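Local coordinates for cytoplasmic protein (Cryptococcus neoformans var. grubii serotype A, PDB 7LPO), which probably hydrolyses the beta-glucosidic bond of steryl glucosides, as a sterylglucosidase of glycosyl hydrolase family 5, at residues A[194-199]-A[585-589]; A[458-464]-A[525-529]; A[174-178]-A[201-207]. All blocks are in the same frame, centred on the assembly; numbering follows the deposited sequence. Where two conformers were deposited one is given.

Contact 1: residues A[194-199]-A[585-589]; sequences FPAMIW and WNGED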
ATOM      1  N   PHE A 194      13.659  -7.624 -16.447  1.00 22.55           N
ATOM      2  CA  PHE A 194      12.972  -8.116 -15.252  1.00 19.63           C
ATOM      3  C   PHE A 194      11.494  -8.354 -15.559  1.00 16.90           C
ATOM      4  O   PHE A 194      10.795  -7.406 -15.949  1.00 17.44           O
ATOM      5  CB  PHE A 194      13.143  -7.091 -14.130  1.00 19.51           C
ATOM      6  CG  PHE A 194      12.973  -7.646 -12.745  1.00 17.97           C
ATOM      7  CD1 PHE A 194      13.495  -8.873 -12.399  1.00 19.55           C
ATOM      8  CD2 PHE A 194      12.301  -6.918 -11.782  1.00 18.76           C
ATOM      9  CE1 PHE A 194      13.332  -9.375 -11.123  1.00 19.44           C
ATOM     10  CE2 PHE A 194      12.146  -7.407 -10.501  1.00 19.38           C
ATOM     11  CZ  PHE A 194      12.654  -8.638 -10.172  1.00 19.49           C
ATOM     12  N   PRO A 195      10.985  -9.580 -15.434  1.00 16.84           N
ATOM     13  CA  PRO A 195       9.593  -9.835 -15.832  1.00 17.99           C
ATOM     14  C   PRO A 195       8.608  -9.005 -15.021  1.00 20.07           C
ATOM     15  O   PRO A 195       8.789  -8.765 -13.825  1.00 19.07           O
ATOM     16  CB  PRO A 195       9.409 -11.340 -15.580  1.00 18.03           C
ATOM     17  CG  PRO A 195      10.782 -11.909 -15.601  1.00 20.50           C
ATOM     18  CD  PRO A 195      11.696 -10.822 -15.074  1.00 19.84           C
ATOM     19  N   ALA A 196       7.544  -8.581 -15.691  1.00 22.84           N
ATOM     20  CA  ALA A 196       6.525  -7.744 -15.072  1.00 24.65           C
ATOM     21  C   ALA A 196       5.972  -8.371 -13.800  1.00 21.99           C
ATOM     22  O   ALA A 196       5.475  -9.503 -13.811  1.00 20.45           O
ATOM     23  CB  ALA A 196       5.387  -7.502 -16.064  1.00 26.70           C
ATOM     24  N   MET A 197       6.046  -7.614 -12.708  1.00 20.58           N
ATOM     25  CA  MET A 197       5.388  -7.945 -11.448  1.00 19.76           C
ATOM     26  C   MET A 197       5.911  -9.233 -10.835  1.00 18.99           C
ATOM     27  O   MET A 197       5.265  -9.811  -9.951  1.00 20.26           O
ATOM     28  CB  MET A 197       3.874  -8.050 -11.639  1.00 19.78           C
ATOM     29  CG  MET A 197       3.168  -6.734 -11.978  1.00 20.21           C
ATOM     30  SD  MET A 197       3.778  -5.282 -11.086  1.00 23.99           S
ATOM     31  CE  MET A 197       2.669  -5.192  -9.733  1.00 21.13           C
ATOM     32  N   ILE A 198       7.069  -9.723 -11.284  1.00 14.76           N
ATOM     33  CA  ILE A 198       7.586 -10.941 -10.683  1.00 14.80           C
ATOM     34  C   ILE A 198       8.079 -10.679  -9.266  1.00 14.76           C
ATOM     35  O   ILE A 198       8.213 -11.620  -8.478  1.00 14.78           O
ATOM     36  CB  ILE A 198       8.694 -11.555 -11.556  1.00 14.87           C
ATOM     37  CG1 ILE A 198       8.900 -13.025 -11.173  1.00 19.92           C
ATOM     38  CG2 ILE A 198       9.976 -10.789 -11.420  1.00 16.70           C
ATOM     39  CD1 ILE A 198       9.788 -13.792 -12.150  1.00 23.55           C
ATOM     40  N   TRP A 199       8.325  -9.415  -8.908  1.00 14.72           N
ATOM     41  CA  TRP A 199       8.845  -9.118  -7.578  1.00 14.69           C
ATOM     42  C   TRP A 199       7.941  -9.692  -6.501  1.00 14.66           C
ATOM     43  O   TRP A 199       8.415 -10.055  -5.411  1.00 14.67           O
ATOM     44  CB  TRP A 199       9.012  -7.604  -7.399  1.00 14.64           C
ATOM     45  CG  TRP A 199       7.714  -6.854  -7.337  1.00 14.58           C
ATOM     46  CD1 TRP A 199       7.095  -6.194  -8.362  1.00 14.57           C
ATOM     47  CD2 TRP A 199       6.879  -6.684  -6.191  1.00 14.53           C
ATOM     48  NE1 TRP A 199       5.915  -5.630  -7.921  1.00 16.44           N
ATOM     49  CE2 TRP A 199       5.764  -5.919  -6.592  1.00 14.50           C
ATOM     50  CE3 TRP A 199       6.965  -7.104  -4.857  1.00 16.38           C
ATOM     51  CZ2 TRP A 199       4.743  -5.583  -5.720  1.00 14.45           C
ATOM     52  CZ3 TRP A 199       5.947  -6.758  -3.989  1.00 15.48           C
ATOM     53  CH2 TRP A 199       4.854  -6.004  -4.426  1.00 14.44           C
ATOM     54  N   TRP A 585      11.490   1.148  -9.393  1.00 16.48           N
ATOM     55  CA  TRP A 585      11.293   0.058  -8.441  1.00 14.50           C
ATOM     56  C   TRP A 585      10.624  -1.106  -9.170  1.00 16.30           C
ATOM     57  O   TRP A 585       9.406  -1.092  -9.396  1.00 14.50           O
ATOM     58  CB  TRP A 585      10.464   0.534  -7.260  1.00 14.44           C
ATOM     59  CG  TRP A 585      10.394  -0.443  -6.133  1.00 16.35           C
ATOM     60  CD1 TRP A 585      11.312  -0.615  -5.143  1.00 16.47           C
ATOM     61  CD2 TRP A 585       9.343  -1.381  -5.875  1.00 16.68           C
ATOM     62  NE1 TRP A 585      10.901  -1.604  -4.281  1.00 15.15           N
ATOM     63  CE2 TRP A 585       9.695  -2.092  -4.709  1.00 16.02           C
ATOM     64  CE3 TRP A 585       8.143  -1.698  -6.526  1.00 17.45           C
ATOM     65  CZ2 TRP A 585       8.894  -3.102  -4.175  1.00 16.33           C
ATOM     66  CZ3 TRP A 585       7.339  -2.694  -5.993  1.00 17.89           C
ATOM     67  CH2 TRP A 585       7.720  -3.385  -4.825  1.00 17.55           C
ATOM     68  N   ASN A 586      11.431  -2.099  -9.539  1.00 14.58           N
ATOM     69  CA  ASN A 586      10.962  -3.414  -9.965  1.00 14.74           C
ATOM     70  C   ASN A 586      10.103  -3.360 -11.222  1.00 16.37           C
ATOM     71  O   ASN A 586       9.303  -4.268 -11.477  1.00 17.50           O
ATOM     72  CB  ASN A 586      10.200  -4.106  -8.829  1.00 14.59           C
ATOM     73  CG  ASN A 586      11.114  -4.533  -7.693  1.00 14.60           C
ATOM     74  OD1 ASN A 586      12.327  -4.642  -7.873  1.00 14.64           O
ATOM     75  ND2 ASN A 586      10.534  -4.796  -6.525  1.00 14.57           N
ATOM     76  N   GLY A 587      10.275  -2.331 -12.035  1.00 14.79           N
ATOM     77  CA  GLY A 587       9.532  -2.227 -13.268  1.00 14.86           C
ATOM     78  C   GLY A 587       8.152  -1.642 -13.122  1.00 14.75           C
ATOM     79  O   GLY A 587       7.436  -1.548 -14.121  1.00 17.10           O
ATOM     80  N   GLU A 588       7.752  -1.243 -11.920  1.00 15.35           N
ATOM     81  CA  GLU A 588       6.449  -0.628 -11.723  1.00 14.48           C
ATOM     82  C   GLU A 588       6.461   0.826 -12.175  1.00 14.46           C
ATOM     83  O   GLU A 588       7.469   1.532 -12.065  1.00 14.47           O
ATOM     84  CB  GLU A 588       6.036  -0.701 -10.257  1.00 14.44           C
ATOM     85  CG  GLU A 588       5.709  -2.103  -9.809  1.00 14.64           C
ATOM     86  CD  GLU A 588       4.894  -2.138  -8.537  1.00 15.88           C
ATOM     87  OE1 GLU A 588       4.693  -1.072  -7.917  1.00 16.84           O
ATOM     88  OE2 GLU A 588       4.475  -3.244  -8.147  1.00 18.33           O
ATOM     89  N   ASP A 589       5.312   1.279 -12.677  1.00 14.53           N
ATOM     90  CA  ASP A 589       5.190   2.653 -13.160  1.00 14.51           C
ATOM     91  C   ASP A 589       3.744   3.081 -12.895  1.00 14.91           C
ATOM     92  O   ASP A 589       2.882   3.057 -13.776  1.00 14.47           O
ATOM     93  CB  ASP A 589       5.559   2.773 -14.638  1.00 17.22           C
ATOM     94  CG  ASP A 589       5.568   4.212 -15.131  1.00 19.59           C
ATOM     95  OD1 ASP A 589       5.043   5.100 -14.429  1.00 19.50           O
ATOM     96  OD2 ASP A 589       6.103   4.451 -16.232  1.00 21.58           O
TER
HETATM   97  O   HOH W   1       8.698  -7.017 -11.213  1.00 15.19           O
HETATM   98  O   HOH W   2       7.098  -4.781 -13.299  1.00 19.49           O

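Contact 2: residues A[458-464]-A[525-529]; sequences TLMTKHW and PYDMD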
ATOM      1  N   THR A 458      -5.381  -5.860 -14.704  1.00 14.50           N
ATOM      2  CA  THR A 458      -4.728  -4.723 -15.340  1.00 14.49           C
ATOM      3  C   THR A 458      -3.301  -4.556 -14.834  1.00 14.49           C
ATOM      4  O   THR A 458      -2.368  -4.349 -15.622  1.00 14.52           O
ATOM      5  CB  THR A 458      -5.547  -3.457 -15.089  1.00 14.44           C
ATOM      6  OG1 THR A 458      -6.884  -3.654 -15.584  1.00 14.45           O
ATOM      7  CG2 THR A 458      -4.922  -2.268 -15.774  1.00 14.44           C
ATOM      8  N   LEU A 459      -3.112  -4.668 -13.519  1.00 14.47           N
ATOM      9  CA  LEU A 459      -1.786  -4.513 -12.935  1.00 14.50           C
ATOM     10  C   LEU A 459      -0.807  -5.536 -13.498  1.00 15.91           C
ATOM     11  O   LEU A 459       0.305  -5.185 -13.902  1.00 17.35           O
ATOM     12  CB  LEU A 459      -1.889  -4.643 -11.421  1.00 15.97           C
ATOM     13  CG  LEU A 459      -0.691  -4.248 -10.566  1.00 20.41           C
ATOM     14  CD1 LEU A 459      -0.388  -2.788 -10.725  1.00 20.99           C
ATOM     15  CD2 LEU A 459      -0.976  -4.595  -9.111  1.00 22.71           C
ATOM     16  N   MET A 460      -1.206  -6.809 -13.547  1.00 18.37           N
ATOM     17  CA  MET A 460      -0.251  -7.847 -13.926  1.00 20.05           C
ATOM     18  C   MET A 460       0.015  -7.878 -15.425  1.00 19.22           C
ATOM     19  O   MET A 460       1.142  -8.160 -15.849  1.00 20.49           O
ATOM     20  CB  MET A 460      -0.746  -9.216 -13.465  1.00 24.95           C
ATOM     21  CG  MET A 460      -1.112  -9.279 -11.993  1.00 30.60           C
ATOM     22  SD  MET A 460       0.286  -8.950 -10.871  1.00 37.83           S
ATOM     23  CE  MET A 460       1.372 -10.280 -11.303  1.00 34.18           C
ATOM     24  N   THR A 461      -0.999  -7.625 -16.248  1.00 18.13           N
ATOM     25  CA  THR A 461      -0.831  -7.696 -17.695  1.00 18.04           C
ATOM     26  C   THR A 461      -0.398  -6.371 -18.294  1.00 20.29           C
ATOM     27  O   THR A 461      -0.053  -6.335 -19.487  1.00 19.58           O
ATOM     28  CB  THR A 461      -2.131  -8.144 -18.364  1.00 18.77           C
ATOM     29  OG1 THR A 461      -3.139  -7.147 -18.158  1.00 19.39           O
ATOM     30  CG2 THR A 461      -2.604  -9.469 -17.782  1.00 19.16           C
ATOM     31  N   LYS A 462      -0.394  -5.289 -17.503  1.00 19.69           N
ATOM     32  CA  LYS A 462      -0.098  -3.937 -17.984  1.00 20.92           C
ATOM     33  C   LYS A 462      -0.844  -3.654 -19.311  1.00 21.28           C
ATOM     34  O   LYS A 462      -0.285  -3.159 -20.273  1.00 22.30           O
ATOM     35  CB  LYS A 462       1.419  -3.739 -18.127  1.00 21.53           C
ATOM     36  CG  LYS A 462       2.121  -3.997 -16.787  1.00 20.00           C
ATOM     37  CD  LYS A 462       3.599  -3.726 -16.840  1.00 21.51           C
ATOM     38  CE  LYS A 462       4.158  -3.582 -15.423  1.00 26.00           C
ATOM     39  NZ  LYS A 462       5.629  -3.451 -15.441  1.00 29.98           N
ATOM     40  N   HIS A 463      -2.133  -3.981 -19.285  0.63 23.14           N
ATOM     41  CA  HIS A 463      -3.020  -3.793 -20.427  0.63 19.64           C
ATOM     42  C   HIS A 463      -4.418  -3.556 -19.872  0.63 22.14           C
ATOM     43  O   HIS A 463      -4.835  -4.219 -18.918  0.63 19.51           O
ATOM     44  CB  HIS A 463      -2.994  -5.018 -21.351  0.63 23.48           C
ATOM     45  CG  HIS A 463      -3.687  -4.806 -22.660  0.63 22.03           C
ATOM     46  ND1 HIS A 463      -3.009  -4.489 -23.818  0.63 23.20           N
ATOM     47  CD2 HIS A 463      -4.997  -4.878 -22.998  0.63 23.47           C
ATOM     48  CE1 HIS A 463      -3.874  -4.361 -24.809  0.63 22.67           C
ATOM     49  NE2 HIS A 463      -5.086  -4.595 -24.339  0.63 22.49           N
ATOM     50  N   TRP A 464      -5.130  -2.604 -20.459  1.00 19.86           N
ATOM     51  CA  TRP A 464      -6.547  -2.422 -20.157  1.00 17.08           C
ATOM     52  C   TRP A 464      -7.297  -3.382 -21.067  1.00 17.77           C
ATOM     53  O   TRP A 464      -7.437  -3.132 -22.266  1.00 16.99           O
ATOM     54  CB  TRP A 464      -6.996  -0.991 -20.387  1.00 16.20           C
ATOM     55  CG  TRP A 464      -8.461  -0.818 -20.150  1.00 15.45           C
ATOM     56  CD1 TRP A 464      -9.384  -0.384 -21.050  1.00 16.31           C
ATOM     57  CD2 TRP A 464      -9.183  -1.094 -18.938  1.00 16.73           C
ATOM     58  NE1 TRP A 464     -10.635  -0.356 -20.475  1.00 17.77           N
ATOM     59  CE2 TRP A 464     -10.541  -0.787 -19.181  1.00 18.00           C
ATOM     60  CE3 TRP A 464      -8.813  -1.570 -17.676  1.00 18.57           C
ATOM     61  CZ2 TRP A 464     -11.526  -0.928 -18.209  1.00 19.09           C
ATOM     62  CZ3 TRP A 464      -9.792  -1.712 -16.705  1.00 20.02           C
ATOM     63  CH2 TRP A 464     -11.134  -1.395 -16.977  1.00 20.98           C
ATOM     64  N   PRO A 525      -1.259   0.693 -13.793  1.00 17.51           N
ATOM     65  CA  PRO A 525       0.049   0.898 -14.441  1.00 18.41           C
ATOM     66  C   PRO A 525      -0.038   1.801 -15.666  1.00 15.77           C
ATOM     67  O   PRO A 525      -0.906   1.634 -16.526  1.00 15.78           O
ATOM     68  CB  PRO A 525       0.474  -0.518 -14.837  1.00 19.53           C
ATOM     69  CG  PRO A 525      -0.861  -1.219 -15.113  1.00 21.16           C
ATOM     70  CD  PRO A 525      -1.839  -0.631 -14.101  1.00 19.84           C
ATOM     71  N   TYR A 526       0.896   2.742 -15.756  1.00 14.42           N
ATOM     72  CA  TYR A 526       0.943   3.671 -16.873  1.00 15.93           C
ATOM     73  C   TYR A 526       1.829   3.187 -18.013  1.00 18.50           C
ATOM     74  O   TYR A 526       1.693   3.683 -19.138  1.00 14.51           O
ATOM     75  CB  TYR A 526       1.424   5.045 -16.388  1.00 14.40           C
ATOM     76  CG  TYR A 526       0.331   5.841 -15.713  1.00 14.99           C
ATOM     77  CD1 TYR A 526      -0.538   6.620 -16.452  1.00 15.75           C
ATOM     78  CD2 TYR A 526       0.152   5.792 -14.340  1.00 16.10           C
ATOM     79  CE1 TYR A 526      -1.554   7.340 -15.842  1.00 15.01           C
ATOM     80  CE2 TYR A 526      -0.870   6.511 -13.723  1.00 15.61           C
ATOM     81  CZ  TYR A 526      -1.710   7.281 -14.489  1.00 14.87           C
ATOM     82  OH  TYR A 526      -2.694   8.016 -13.901  1.00 17.27           O
ATOM     83  N   ASP A 527       2.716   2.225 -17.755  1.00 15.69           N
ATOM     84  CA  ASP A 527       3.587   1.676 -18.794  1.00 16.26           C
ATOM     85  C   ASP A 527       2.903   0.586 -19.608  1.00 20.06           C
ATOM     86  O   ASP A 527       3.525  -0.421 -19.960  1.00 22.76           O
ATOM     87  CB  ASP A 527       4.885   1.156 -18.174  1.00 15.68           C
ATOM     88  CG  ASP A 527       4.655   0.134 -17.062  1.00 20.76           C
ATOM     89  OD1 ASP A 527       3.611   0.194 -16.377  1.00 21.67           O
ATOM     90  OD2 ASP A 527       5.547  -0.721 -16.851  1.00 22.07           O
ATOM     91  N   MET A 528       1.628   0.784 -19.934  1.00 23.33           N
ATOM     92  CA  MET A 528       0.874  -0.197 -20.699  1.00 22.82           C
ATOM     93  C   MET A 528       1.359  -0.278 -22.136  1.00 24.19           C
ATOM     94  O   MET A 528       1.902   0.682 -22.683  1.00 24.73           O
ATOM     95  CB  MET A 528      -0.599   0.168 -20.736  1.00 22.73           C
ATOM     96  CG  MET A 528      -1.256   0.260 -19.414  1.00 21.41           C
ATOM     97  SD  MET A 528      -2.963   0.711 -19.673  1.00 19.61           S
ATOM     98  CE  MET A 528      -3.622   0.354 -18.040  1.00 18.61           C
ATOM     99  N   ASP A 529       1.128  -1.440 -22.756  1.00 26.15           N
ATOM    100  CA  ASP A 529       1.272  -1.597 -24.205  1.00 28.45           C
ATOM    101  C   ASP A 529       2.709  -1.345 -24.654  1.00 28.71           C
ATOM    102  O   ASP A 529       2.957  -0.687 -25.669  1.00 28.38           O
ATOM    103  CB  ASP A 529       0.308  -0.668 -24.946  1.00 32.74           C
ATOM    104  CG  ASP A 529      -1.147  -0.939 -24.592  1.00 36.37           C
ATOM    105  OD1 ASP A 529      -1.555  -2.116 -24.650  1.00 38.22           O
ATOM    106  OD2 ASP A 529      -1.879   0.017 -24.241  1.00 38.10           O
TER
HETATM  107  O   HOH W   3      -4.144  -1.279 -22.981  1.00 32.46           O

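Contact 3: residues A[174-178]-A[201-207]; sequences TAAAY and TNYTHLA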
ATOM      1  N   THR A 174      20.662 -19.442  -5.062  1.00 19.09           N
ATOM      2  CA  THR A 174      19.704 -20.424  -4.570  1.00 16.79           C
ATOM      3  C   THR A 174      18.267 -20.132  -5.000  1.00 16.83           C
ATOM      4  O   THR A 174      17.369 -20.914  -4.684  1.00 15.37           O
ATOM      5  CB  THR A 174      19.752 -20.494  -3.037  1.00 16.40           C
ATOM      6  OG1 THR A 174      19.340 -19.233  -2.490  1.00 17.19           O
ATOM      7  CG2 THR A 174      21.155 -20.853  -2.530  1.00 15.88           C
ATOM      8  N   ALA A 175      18.021 -19.034  -5.703  1.00 16.37           N
ATOM      9  CA  ALA A 175      16.664 -18.631  -6.042  1.00 16.08           C
ATOM     10  C   ALA A 175      15.830 -18.376  -4.788  1.00 15.98           C
ATOM     11  O   ALA A 175      14.604 -18.499  -4.806  1.00 18.19           O
ATOM     12  CB  ALA A 175      15.992 -19.680  -6.931  1.00 20.11           C
ATOM     13  N   ALA A 176      16.487 -18.029  -3.683  1.00 15.18           N
ATOM     14  CA  ALA A 176      15.770 -17.715  -2.454  1.00 15.12           C
ATOM     15  C   ALA A 176      15.075 -16.366  -2.545  1.00 15.04           C
ATOM     16  O   ALA A 176      14.118 -16.126  -1.809  1.00 14.99           O
ATOM     17  CB  ALA A 176      16.739 -17.739  -1.271  1.00 19.36           C
ATOM     18  N   ALA A 177      15.543 -15.488  -3.421  1.00 15.03           N
ATOM     19  CA  ALA A 177      14.868 -14.241  -3.742  1.00 14.96           C
ATOM     20  C   ALA A 177      15.347 -13.797  -5.116  1.00 14.99           C
ATOM     21  O   ALA A 177      16.484 -14.081  -5.509  1.00 15.04           O
ATOM     22  CB  ALA A 177      15.149 -13.152  -2.702  1.00 14.91           C
ATOM     23  N   TYR A 178      14.472 -13.098  -5.842  1.00 15.87           N
ATOM     24  CA  TYR A 178      14.823 -12.495  -7.122  1.00 15.80           C
ATOM     25  C   TYR A 178      14.975 -10.998  -6.898  1.00 16.88           C
ATOM     26  O   TYR A 178      14.001 -10.312  -6.565  1.00 17.54           O
ATOM     27  CB  TYR A 178      13.774 -12.777  -8.193  1.00 18.45           C
ATOM     28  CG  TYR A 178      13.707 -14.213  -8.627  1.00 22.22           C
ATOM     29  CD1 TYR A 178      14.868 -14.946  -8.859  1.00 23.42           C
ATOM     30  CD2 TYR A 178      12.477 -14.847  -8.803  1.00 23.05           C
ATOM     31  CE1 TYR A 178      14.812 -16.269  -9.242  1.00 23.31           C
ATOM     32  CE2 TYR A 178      12.409 -16.169  -9.203  1.00 22.51           C
ATOM     33  CZ  TYR A 178      13.578 -16.871  -9.420  1.00 24.28           C
ATOM     34  OH  TYR A 178      13.525 -18.182  -9.820  1.00 25.54           O
ATOM     35  N   THR A 201       6.335 -12.523  -6.354  1.00 14.73           N
ATOM     36  CA  THR A 201       6.548 -13.942  -6.071  1.00 14.78           C
ATOM     37  C   THR A 201       7.614 -14.180  -5.005  1.00 14.80           C
ATOM     38  O   THR A 201       7.743 -15.309  -4.508  1.00 14.84           O
ATOM     39  CB  THR A 201       6.940 -14.706  -7.352  1.00 14.85           C
ATOM     40  OG1 THR A 201       8.253 -14.322  -7.794  1.00 14.87           O
ATOM     41  CG2 THR A 201       5.930 -14.447  -8.463  1.00 14.84           C
ATOM     42  N   ASN A 202       8.391 -13.155  -4.649  1.00 14.77           N
ATOM     43  CA  ASN A 202       9.360 -13.324  -3.576  1.00 14.78           C
ATOM     44  C   ASN A 202       8.682 -13.751  -2.283  1.00 14.75           C
ATOM     45  O   ASN A 202       9.288 -14.460  -1.480  1.00 14.78           O
ATOM     46  CB  ASN A 202      10.166 -12.038  -3.396  1.00 14.74           C
ATOM     47  CG  ASN A 202      11.291 -11.915  -4.432  1.00 14.79           C
ATOM     48  OD1 ASN A 202      12.081 -12.832  -4.613  1.00 14.85           O
ATOM     49  ND2 ASN A 202      11.341 -10.801  -5.122  1.00 14.76           N
ATOM     50  N   TYR A 203       7.410 -13.393  -2.089  1.00 14.71           N
ATOM     51  CA  TYR A 203       6.700 -13.834  -0.886  1.00 14.69           C
ATOM     52  C   TYR A 203       6.635 -15.354  -0.780  1.00 14.75           C
ATOM     53  O   TYR A 203       6.490 -15.886   0.327  1.00 14.75           O
ATOM     54  CB  TYR A 203       5.269 -13.283  -0.844  1.00 14.64           C
ATOM     55  CG  TYR A 203       5.159 -11.829  -0.447  1.00 14.58           C
ATOM     56  CD1 TYR A 203       5.563 -11.388   0.818  1.00 14.55           C
ATOM     57  CD2 TYR A 203       4.637 -10.898  -1.328  1.00 14.55           C
ATOM     58  CE1 TYR A 203       5.463 -10.053   1.183  1.00 14.50           C
ATOM     59  CE2 TYR A 203       4.524  -9.566  -0.975  1.00 14.49           C
ATOM     60  CZ  TYR A 203       4.948  -9.140   0.274  1.00 14.47           C
ATOM     61  OH  TYR A 203       4.840  -7.800   0.599  1.00 14.42           O
ATOM     62  N   THR A 204       6.735 -16.062  -1.901  1.00 14.80           N
ATOM     63  CA  THR A 204       6.661 -17.517  -1.921  1.00 14.86           C
ATOM     64  C   THR A 204       7.972 -18.136  -2.393  1.00 14.93           C
ATOM     65  O   THR A 204       7.980 -19.240  -2.940  1.00 14.99           O
ATOM     66  CB  THR A 204       5.493 -17.996  -2.791  1.00 17.66           C
ATOM     67  OG1 THR A 204       5.598 -17.475  -4.119  1.00 14.87           O
ATOM     68  CG2 THR A 204       4.154 -17.539  -2.201  1.00 15.11           C
ATOM     69  N   HIS A 205       9.084 -17.441  -2.184  1.00 14.92           N
ATOM     70  CA  HIS A 205      10.404 -18.041  -2.278  1.00 14.98           C
ATOM     71  C   HIS A 205      11.026 -18.111  -0.887  1.00 14.98           C
ATOM     72  O   HIS A 205      10.523 -17.529   0.077  1.00 14.92           O
ATOM     73  CB  HIS A 205      11.294 -17.257  -3.237  1.00 14.98           C
ATOM     74  CG  HIS A 205      11.006 -17.515  -4.682  1.00 15.98           C
ATOM     75  ND1 HIS A 205       9.814 -17.169  -5.272  1.00 19.72           N
ATOM     76  CD2 HIS A 205      11.761 -18.068  -5.663  1.00 17.13           C
ATOM     77  CE1 HIS A 205       9.843 -17.486  -6.554  1.00 17.93           C
ATOM     78  NE2 HIS A 205      11.014 -18.033  -6.817  1.00 17.83           N
ATOM     79  N   LEU A 206      12.163 -18.798  -0.806  1.00 15.04           N
ATOM     80  CA  LEU A 206      12.639 -19.328   0.471  1.00 15.39           C
ATOM     81  C   LEU A 206      12.980 -18.234   1.482  1.00 15.00           C
ATOM     82  O   LEU A 206      12.735 -18.392   2.684  1.00 14.98           O
ATOM     83  CB  LEU A 206      13.852 -20.226   0.224  1.00 15.13           C
ATOM     84  CG  LEU A 206      14.573 -20.761   1.467  1.00 16.02           C
ATOM     85  CD1 LEU A 206      13.591 -21.527   2.324  1.00 16.75           C
ATOM     86  CD2 LEU A 206      15.766 -21.649   1.111  1.00 16.12           C
ATOM     87  N   ALA A 207      13.564 -17.127   1.034  1.00 15.07           N
ATOM     88  CA  ALA A 207      13.985 -16.118   2.001  1.00 15.58           C
ATOM     89  C   ALA A 207      12.780 -15.516   2.716  1.00 16.78           C
ATOM     90  O   ALA A 207      12.730 -15.474   3.952  1.00 18.03           O
ATOM     91  CB  ALA A 207      14.812 -15.031   1.313  1.00 15.29           C
TER
HETATM   92  O   HOH W   4      12.804 -20.311  -3.222  1.00 15.17           O
HETATM   93  O   HOH W   5      12.118 -14.427  -0.936  1.00 14.84           O

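Contact 1: residues A[194-199]-A[585-589]
A type II turn from P195 to I198 (I198 N to P195 O, 3.2 Å) faces a type I' turn from W585 to E588 (E588 N to W585 O, 3.0 Å). N586 and G587, at the corners of the second turn, both have positive phi, and a side chain at G587 would jam against the preceding carbonyl. The backbones come closest at W199 and N586, with CA atoms 6.5 Å apart, and are joined by two waters. The oxygen of water 1 donates to N586 O at 2.8 Å and P195 O at 3.1 Å; that of water 2 donates to N586 O at 2.9 Å and accepts from M197 N at 3.1 Å. Both segments belong to loops following strands of the family 5 TIM barrel, 137-143 and 567-570, and E588 OE1 hydrogen-bonds a bound Tris, probably from the crystallisation liquor, which may mark a pocket. The other carboxylate oxygen, E588 OE2, accepts a weak 2.8 Å hydrogen bond from W199 NE1, near the plane of the indole, and lies 3.1 Å from M197 CE. W585 directs its six-membered ring edge-on at the face of the W199 five-membered ring, a T-shaped pair with centroids 4.7 Å apart and planes at 62°. N586 sits beside it, with ND2, bonded to G152 O, 3.3 Å from W199 CB and OD1 3.8 Å from F194 CE2.

Contact 2: residues A[458-464]-A[525-529]
Past the end of helix 456-461, the carbonyl and the ammonium group of K462 both find partners in segment 525-529. K462, the first residue past the helix, has positive phi; its amide still reaches back to T458 O (K462 N to T458 O, 2.9 Å, weak), while its carbonyl turns to the other segment. There K462 O accepts a weak hydrogen bond from D529 N at 3.3 Å and a CA-H...O contact from M528 CA at 3.2 Å. The long side chain of K462 is nearly fully extended, carrying NZ to a salt bridge with D527 OD2 at 3.1 Å; the same ammonium group is hydrogen-bonded to G587 O, so it ties in a third loop. Within a TIM barrel the loops after successive strands adjoin one another, and here the excursion following strand 447-449 meets the one following 518-522, with the side chain of L459 about 4 Å from the bound Tris (nearest atoms). Further along, W464 N is satisfied by a water (W464 N to water O, 3.0 Å) that donates in turn to D529 OD2 at 2.9 Å. The side-chain donors of T458 and W464 look elsewhere, T458 OG1 pairing with D455 OD2 and W464 NE1 with E490 OE2. Between these polar links, P525 packs against the last helical turn, its CG 3.5 Å from T458 O and its CD 4.3 Å from L459 CD1. M528 CE touches both T458 CG2 (3.7 Å) and W464 CB (4.3 Å).

Contact 3: residues A[174-178]-A[201-207]
This buried contact joins a loop to the beginning of a helix: the irregular segment 174-178 lies across the N terminus of helix 206-221, within the long excursion between barrel strands 137-143 and 263-267. Amides in the first turn of a helix have no partner inside it, and the loop's carbonyls supply acceptors. A176 O takes a well-aligned hydrogen bond from A207 N at 3.1 Å, while L206 N gives its hydrogen to a water at 2.9 Å that itself donates to A175 O at 3.0 Å. A second water donates to A176 O (2.8 Å) and to N202 O (2.9 Å). The other firm attachment is made by the side chain of N202, which grips both backbone polar groups of Y178: Y178 N donates to N202 OD1 at 2.7 Å and N202 ND2 to Y178 O at 3.1 Å. The side-chain amide thus pairs with the NH and CO of one residue, much as a neighbouring strand would. H205, at the N-cap position, is braced by H205 ND1 to T201 O at 2.9 Å, and its imidazole sits obliquely by the Y178 ring, centroids 4.8 Å apart, with H205 CD2 3.0 Å from A175 O. Apolar contacts add to this, A176 CB lying 4.1 Å from L206 CB and 4.2 Å from A207 CB. Around this joint, A175 and Y178 rest on I331 of strand 322-331, W183 meets Y178 edge-to-face, and Y203 OH bonds V146 N just beyond strand 137-143.

How the contacts relate
From the N terminus, contact 3 closes first, drawing 174-178 onto 201-207 in a short loop of 22 intervening residues without helix or strand. Segment 194-199 leaves from within that loop, so contact 1, completed only at 585-589, crosses contact 3; F194 and Y178 touch where they meet. Contact 2 opens and closes later, wholly inside the long span of contact 1. The two also touch in space: Y526 N probably bonds D589 O, and M197 packs on M460. Contacts 2 and 3 do not touch. Contacts 1 and 2 tie together the loops after barrel strands 137-143, 447-449, 518-522 and 567-570 near the bound Tris, while contact 3 folds the excursion after 137-143 on itself.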